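Long-range contacts in dipeptidase AC. Metallo peptidase. MEROPS family M19 (Rhodobacter sphaeroides, PDB 3LY0), which probably hydrolyses dipeptides as a zinc-dependent metallopeptidase, and here binds a phosphinate mimic of L-Ala-D-Ala: residues D75-E80 against D273-A278; D209-N214 against V230-N235. One frame throughout, in Å; residues are numbered along the deposited sequence.

Interaction 1: residues D75-E80 against D273-A278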
loop_
_atom_site.group_PDB
_atom_site.type_symbol
_atom_site.label_atom_id
_atom_site.label_comp_id
_atom_site.label_asym_id
_atom_site.label_seq_id
_atom_site.Cartn_x
_atom_site.Cartn_y
_atom_site.Cartn_z
ATOM N N ASP A 75 6.030 8.362 -18.325
ATOM C CA ASP A 75 7.233 9.201 -18.349
ATOM C C ASP A 75 6.936 10.624 -18.809
ATOM O O ASP A 75 7.638 11.560 -18.432
ATOM C CB ASP A 75 8.300 8.621 -19.286
ATOM C CG ASP A 75 8.948 7.364 -18.744
ATOM O OD1 ASP A 75 8.867 7.118 -17.521
ATOM O OD2 ASP A 75 9.552 6.625 -19.551
ATOM N N ALA A 76 5.913 10.782 -19.643
ATOM C CA ALA A 76 5.634 12.074 -20.256
ATOM C C ALA A 76 4.170 12.473 -20.152
ATOM O O ALA A 76 3.398 12.280 -21.089
ATOM C CB ALA A 76 6.084 12.083 -21.715
ATOM N N PRO A 77 3.781 13.029 -18.999
ATOM C CA PRO A 77 2.433 13.570 -18.834
ATOM C C PRO A 77 2.239 14.746 -19.777
ATOM O O PRO A 77 3.231 15.364 -20.177
ATOM C CB PRO A 77 2.423 14.060 -17.375
ATOM C CG PRO A 77 3.608 13.433 -16.729
ATOM C CD PRO A 77 4.618 13.233 -17.806
ATOM N N PRO A 78 0.986 15.065 -20.119
ATOM C CA PRO A 78 -0.222 14.400 -19.610
ATOM C C PRO A 78 -0.380 12.991 -20.164
ATOM O O PRO A 78 0.027 12.723 -21.297
ATOM C CB PRO A 78 -1.365 15.272 -20.142
ATOM C CG PRO A 78 -0.719 16.474 -20.779
ATOM C CD PRO A 78 0.675 16.108 -21.109
ATOM N N PHE A 79 -0.977 12.104 -19.375
ATOM C CA PHE A 79 -1.243 10.751 -19.832
ATOM C C PHE A 79 -2.519 10.188 -19.217
ATOM O O PHE A 79 -3.017 10.686 -18.199
ATOM C CB PHE A 79 -0.064 9.825 -19.517
ATOM C CG PHE A 79 0.192 9.645 -18.043
ATOM C CD1 PHE A 79 -0.599 8.789 -17.283
ATOM C CD2 PHE A 79 1.222 10.328 -17.422
ATOM C CE1 PHE A 79 -0.360 8.618 -15.916
ATOM C CE2 PHE A 79 1.467 10.166 -16.062
ATOM C CZ PHE A 79 0.676 9.304 -15.309
ATOM N N GLU A 80 -3.030 9.134 -19.847
ATOM C CA GLU A 80 -4.207 8.403 -19.397
ATOM C C GLU A 80 -3.995 6.965 -19.824
ATOM O O GLU A 80 -3.923 6.688 -21.017
ATOM C CB GLU A 80 -5.462 8.883 -20.114
ATOM C CG GLU A 80 -5.963 10.269 -19.793
ATOM C CD GLU A 80 -7.361 10.474 -20.349
ATOM O OE1 GLU A 80 -8.211 9.585 -20.148
ATOM O OE2 GLU A 80 -7.611 11.509 -21.002
ATOM N N ASP A 273 4.868 17.660 -11.129
ATOM C CA ASP A 273 4.673 17.440 -12.571
ATOM C C ASP A 273 4.151 16.042 -12.926
ATOM O O ASP A 273 3.907 15.744 -14.091
ATOM C CB ASP A 273 5.951 17.760 -13.366
ATOM C CG ASP A 273 7.117 16.832 -13.035
ATOM O OD1 ASP A 273 6.894 15.707 -12.547
ATOM O OD2 ASP A 273 8.277 17.228 -13.280
ATOM N N GLY A 274 3.998 15.176 -11.930
ATOM C CA GLY A 274 3.397 13.872 -12.149
ATOM C C GLY A 274 4.172 12.920 -13.046
ATOM O O GLY A 274 3.610 11.940 -13.539
ATOM N N ARG A 275 5.457 13.207 -13.243
ATOM C CA ARG A 275 6.314 12.399 -14.107
ATOM C C ARG A 275 6.830 11.187 -13.351
ATOM O O ARG A 275 6.828 11.170 -12.122
ATOM C CB ARG A 275 7.514 13.221 -14.596
ATOM C CG ARG A 275 7.198 14.302 -15.620
ATOM C CD ARG A 275 8.489 14.933 -16.122
ATOM N NE ARG A 275 9.417 13.912 -16.604
ATOM C CZ ARG A 275 10.704 14.125 -16.865
ATOM N NH1 ARG A 275 11.232 15.332 -16.690
ATOM N NH2 ARG A 275 11.467 13.127 -17.297
ATOM N N ARG A 276 7.297 10.184 -14.088
ATOM C CA ARG A 276 7.798 8.948 -13.485
ATOM C C ARG A 276 9.283 8.982 -13.074
ATOM O O ARG A 276 9.738 8.126 -12.309
ATOM C CB ARG A 276 7.541 7.774 -14.438
ATOM C CG ARG A 276 7.740 6.403 -13.820
ATOM C CD ARG A 276 7.413 5.295 -14.814
ATOM N NE ARG A 276 8.392 5.243 -15.892
ATOM C CZ ARG A 276 9.429 4.414 -15.915
ATOM N NH1 ARG A 276 9.613 3.558 -14.923
ATOM N NH2 ARG A 276 10.277 4.435 -16.934
ATOM N N SER A 277 10.030 9.958 -13.573
ATOM C CA SER A 277 11.477 10.012 -13.349
ATOM C C SER A 277 11.910 10.041 -11.875
ATOM O O SER A 277 11.401 10.831 -11.076
ATOM C CB SER A 277 12.071 11.217 -14.070
ATOM O OG SER A 277 13.437 11.378 -13.734
ATOM N N ALA A 278 12.872 9.187 -11.535
ATOM C CA ALA A 278 13.455 9.153 -10.199
ATOM C C ALA A 278 14.358 10.354 -9.900
ATOM O O ALA A 278 14.832 10.502 -8.769
ATOM C CB ALA A 278 14.236 7.854 -10.003
HETATM O O HOH W 1 9.734 11.084 -16.594
#

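Interaction 2: residues D209-N214 against V230-N235. With ZN (zinc ion), chain E; LY0 ((2R)-3-[(R)-[(1R)-1-aminoethyl](hydroxy)phosphoryl]-2-methylpropanoic acid), chain C.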
loop_
_atom_site.group_PDB
_atom_site.type_symbol
_atom_site.label_atom_id
_atom_site.label_comp_id
_atom_site.label_asym_id
_atom_site.label_seq_id
_atom_site.Cartn_x
_atom_site.Cartn_y
_atom_site.Cartn_z
ATOM N N ASP A 209 -8.797 -0.923 2.491
ATOM C CA ASP A 209 -7.818 -0.008 1.921
ATOM C C ASP A 209 -8.448 0.704 0.724
ATOM O O ASP A 209 -8.889 0.058 -0.238
ATOM C CB ASP A 209 -6.589 -0.798 1.474
ATOM C CG ASP A 209 -5.480 0.082 0.909
ATOM O OD1 ASP A 209 -5.570 1.332 0.971
ATOM O OD2 ASP A 209 -4.498 -0.501 0.396
ATOM N N LEU A 210 -8.484 2.032 0.788
ATOM C CA LEU A 210 -9.096 2.852 -0.250
ATOM C C LEU A 210 -8.152 3.222 -1.393
ATOM O O LEU A 210 -8.598 3.765 -2.404
ATOM C CB LEU A 210 -9.647 4.132 0.377
ATOM C CG LEU A 210 -10.641 3.931 1.523
ATOM C CD1 LEU A 210 -10.762 5.205 2.344
ATOM C CD2 LEU A 210 -11.988 3.532 0.961
ATOM N N SER A 211 -6.848 2.969 -1.245
ATOM C CA SER A 211 -5.934 3.245 -2.354
ATOM C C SER A 211 -6.395 2.488 -3.605
ATOM O O SER A 211 -6.684 1.286 -3.548
ATOM C CB SER A 211 -4.480 2.888 -2.007
ATOM O OG SER A 211 -3.960 3.737 -0.992
ATOM N N HIS A 212 -6.478 3.233 -4.706
ATOM C CA HIS A 212 -6.974 2.784 -6.025
ATOM C C HIS A 212 -8.460 2.949 -6.233
ATOM O O HIS A 212 -8.899 3.015 -7.370
ATOM C CB HIS A 212 -6.590 1.342 -6.363
ATOM C CG HIS A 212 -5.127 1.152 -6.568
ATOM N ND1 HIS A 212 -4.515 1.373 -7.782
ATOM C CD2 HIS A 212 -4.158 0.735 -5.719
ATOM C CE1 HIS A 212 -3.219 1.134 -7.661
ATOM N NE2 HIS A 212 -2.983 0.722 -6.426
ATOM N N LEU A 213 -9.233 2.982 -5.153
ATOM C CA LEU A 213 -10.679 3.130 -5.279
ATOM C C LEU A 213 -10.979 4.526 -5.812
ATOM O O LEU A 213 -10.342 5.491 -5.413
ATOM C CB LEU A 213 -11.342 2.907 -3.923
ATOM C CG LEU A 213 -12.865 2.745 -3.907
ATOM C CD1 LEU A 213 -13.347 1.615 -4.821
ATOM C CD2 LEU A 213 -13.325 2.514 -2.487
ATOM N N ASN A 214 -11.929 4.621 -6.737
ATOM C CA ASN A 214 -12.307 5.927 -7.258
ATOM C C ASN A 214 -13.123 6.721 -6.235
ATOM O O ASN A 214 -13.431 6.237 -5.142
ATOM C CB ASN A 214 -12.997 5.807 -8.624
ATOM C CG ASN A 214 -14.382 5.165 -8.555
ATOM O OD1 ASN A 214 -15.016 5.090 -7.495
ATOM N ND2 ASN A 214 -14.865 4.713 -9.720
ATOM N N VAL A 230 -8.811 4.256 5.548
ATOM C CA VAL A 230 -7.382 4.082 5.347
ATOM C C VAL A 230 -7.066 4.054 3.867
ATOM O O VAL A 230 -7.735 3.369 3.102
ATOM C CB VAL A 230 -6.917 2.733 5.923
ATOM C CG1 VAL A 230 -5.427 2.551 5.674
ATOM C CG2 VAL A 230 -7.243 2.624 7.412
ATOM N N ALA A 231 -6.039 4.800 3.470
ATOM C CA ALA A 231 -5.445 4.659 2.144
ATOM C C ALA A 231 -3.982 4.317 2.391
ATOM O O ALA A 231 -3.231 5.147 2.906
ATOM C CB ALA A 231 -5.574 5.956 1.370
ATOM N N THR A 232 -3.582 3.083 2.093
ATOM C CA THR A 232 -2.247 2.641 2.492
ATOM C C THR A 232 -1.104 3.280 1.714
ATOM O O THR A 232 0.010 3.365 2.227
ATOM C CB THR A 232 -2.069 1.116 2.372
ATOM O OG1 THR A 232 -2.247 0.721 1.007
ATOM C CG2 THR A 232 -3.041 0.336 3.279
ATOM N N HIS A 233 -1.365 3.707 0.477
ATOM C CA HIS A 233 -0.305 4.258 -0.361
ATOM C C HIS A 233 -0.854 5.293 -1.343
ATOM O O HIS A 233 -0.968 5.044 -2.549
ATOM C CB HIS A 233 0.565 3.148 -1.018
ATOM C CG HIS A 233 -0.176 2.180 -1.903
ATOM N ND1 HIS A 233 -1.225 1.395 -1.461
ATOM C CD2 HIS A 233 0.041 1.815 -3.192
ATOM C CE1 HIS A 233 -1.646 0.628 -2.447
ATOM N NE2 HIS A 233 -0.885 0.847 -3.505
ATOM N N SER A 234 -1.187 6.463 -0.801
ATOM C CA SER A 234 -1.792 7.552 -1.582
ATOM C C SER A 234 -1.307 8.884 -1.046
ATOM O O SER A 234 -1.118 9.035 0.164
ATOM C CB SER A 234 -3.319 7.513 -1.469
ATOM O OG SER A 234 -3.851 6.315 -1.997
ATOM N N ASN A 235 -1.142 9.859 -1.942
ATOM C CA ASN A 235 -0.623 11.169 -1.567
ATOM C C ASN A 235 -1.649 12.281 -1.731
ATOM O O ASN A 235 -2.845 12.010 -1.861
ATOM C CB ASN A 235 0.681 11.450 -2.316
ATOM C CG ASN A 235 1.752 10.409 -2.001
ATOM O OD1 ASN A 235 1.706 9.760 -0.950
ATOM N ND2 ASN A 235 2.709 10.231 -2.911
HETATM ZN ZN ZN E . -1.060 0.056 -5.595
HETATM P P LY0 C . 0.949 -0.785 -7.308
HETATM C C1 LY0 C . 1.289 -2.515 -9.475
HETATM N N1 LY0 C . 0.915 -3.467 -7.217
HETATM C C2 LY0 C . 1.510 -2.386 -7.984
HETATM C C4 LY0 C . 1.979 0.582 -7.975
HETATM C C5 LY0 C . 1.215 1.761 -8.509
HETATM C C6 LY0 C . 0.127 2.225 -7.580
HETATM C C7 LY0 C . 2.077 2.865 -9.065
HETATM O O31 LY0 C . 1.076 -0.914 -5.809
HETATM O O32 LY0 C . -0.562 -0.590 -7.662
HETATM O O61 LY0 C . -0.816 3.082 -8.046
HETATM O O62 LY0 C . 0.053 1.818 -6.408
#

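Interaction 1: residues D75-E80 against D273-A278
Asp-75 and Arg-276 carry the charged part of this contact. Their side chains run side by side and point the same way, with carboxylate and guanidinium planes nearly coplanar, 27° apart. Asp-75 OD1 takes the short bond of the salt bridge from Arg-276 NE, at 2.5 Å. The donor lies somewhat above the carboxylate plane, while OD1 sits at the guanidinium edge. Two weak bonds from Arg-276 NH2, one to each carboxylate oxygen, add to the grip.

The Pro-77 ring meets 273-278. Pro-77 CD lies 3.5 Å from Arg-275 CG, the two side chains crossing at about a right angle. Pro-77 CG rests near the carbonyl oxygens of Asp-273 and Gly-274. Gly-274 O also reaches the edge of the Phe-79 ring, 3.8 Å from Phe-79 CE2.

The contact joins the loop between helices 267-270 and 283-296 to the link between helix 68-75 and strand 79-80, in the TIM-barrel-like fold of family M19. One water accepts a hydrogen bond from Arg-275 NH2 (2.8 Å) and donates one to Asp-75 O (2.8 Å). Arg-275 NE reaches the same carbonyl by a weak bond.

Asp-273 OD1 accepts from Arg-275 N at 3.0 Å, which closes an Asx turn. The same OD1 forms a salt bridge with Arg-271 NE. Glu-71 and Met-74 of helix 68-75 touch Arg-276. Phe-180 of strand 179-180 packs on Pro-77 and Phe-79.

Interaction 2: residues D209-N214 against V230-N235
Ser-211, Asp-209 and Val-230 bury the most surface here. The Ser-211 hydroxyl turns beside its own backbone N, anti to the carbonyl carbon (chi1 -67°). Ser-211 OG accepts a nearly straight bond from His-233 N at 3.0 Å. Ser-211 OG also shares a hydrogen bond with Ser-234 OG, 2.8 Å away. Ser-211 CB lies 3.6 Å from His-233 ND1.

Asp-209 extends with CG anti to its backbone N (chi1 -178°). The Asp-209 and Thr-232 side chains cross at about a right angle. Asp-209 OD1 is gripped by two backbone donors, both from above the carboxylate plane: Thr-232 N at 2.9 Å, and Ser-211 N, which closes an Asx turn. Asp-209 OD2 accepts from Thr-232 OG1 at 2.6 Å. Thr-232 OG1 in turn accepts from His-233 ND1 at 2.8 Å, close to the imidazole plane. This chain of bonds holds the ring's rotation and would probably make NE2 a better zinc ligand. An alanine in place of Asp-209 would remove both bonds to Thr-232 and the Asx-turn bond to Ser-211 N, and would probably loosen the His-233 ring.

Val-230 O accepts from Leu-210 N at 2.8 Å.

His-212 NE2 and His-233 NE2 bind the same zinc, each at 2.2 Å, with rings oblique to one another. Glu-139 and three inhibitor oxygens complete the site. His-212 ND1 is hydrogen-bonded to Ser-167 OG. This is half of the two-metal active site of an M19 dipeptidase, built on loops after strands 207-208 and 230-231 of the TIM-barrel-like fold.

A type II turn spans Leu-210 to Leu-213. Asn-214 then N-caps helix 215-224, whose Phe-218 and Val-221 touch Leu-210. Strand 230-231 pairs with strand 260-263, and Trp-347 and Leu-350 of helix 336-354 cover Val-230.

How the interactions relate
Interaction 2 supplies two histidines to the zinc site, and its centre is about 7 Å from the centre of the chain. Interaction 1 lies farther out, its centre about 20 Å from the chain centre. The two centres are about 20 Å apart, and their nearest atoms about 10 Å, so they do not touch. Along the sequence, both segments of interaction 2 fall between 75-80 and 273-278. Interaction 1 still comes near the pocket: the Arg-276 side chain is about 8 Å from the bound inhibitor and about 11 Å from the side chain of Asp-306, a residue of the other zinc site and of the pocket. Phe-269, another pocket residue, belongs to helix 267-270, just before 273-278, and Phe-269 O accepts from Asn-235 ND2.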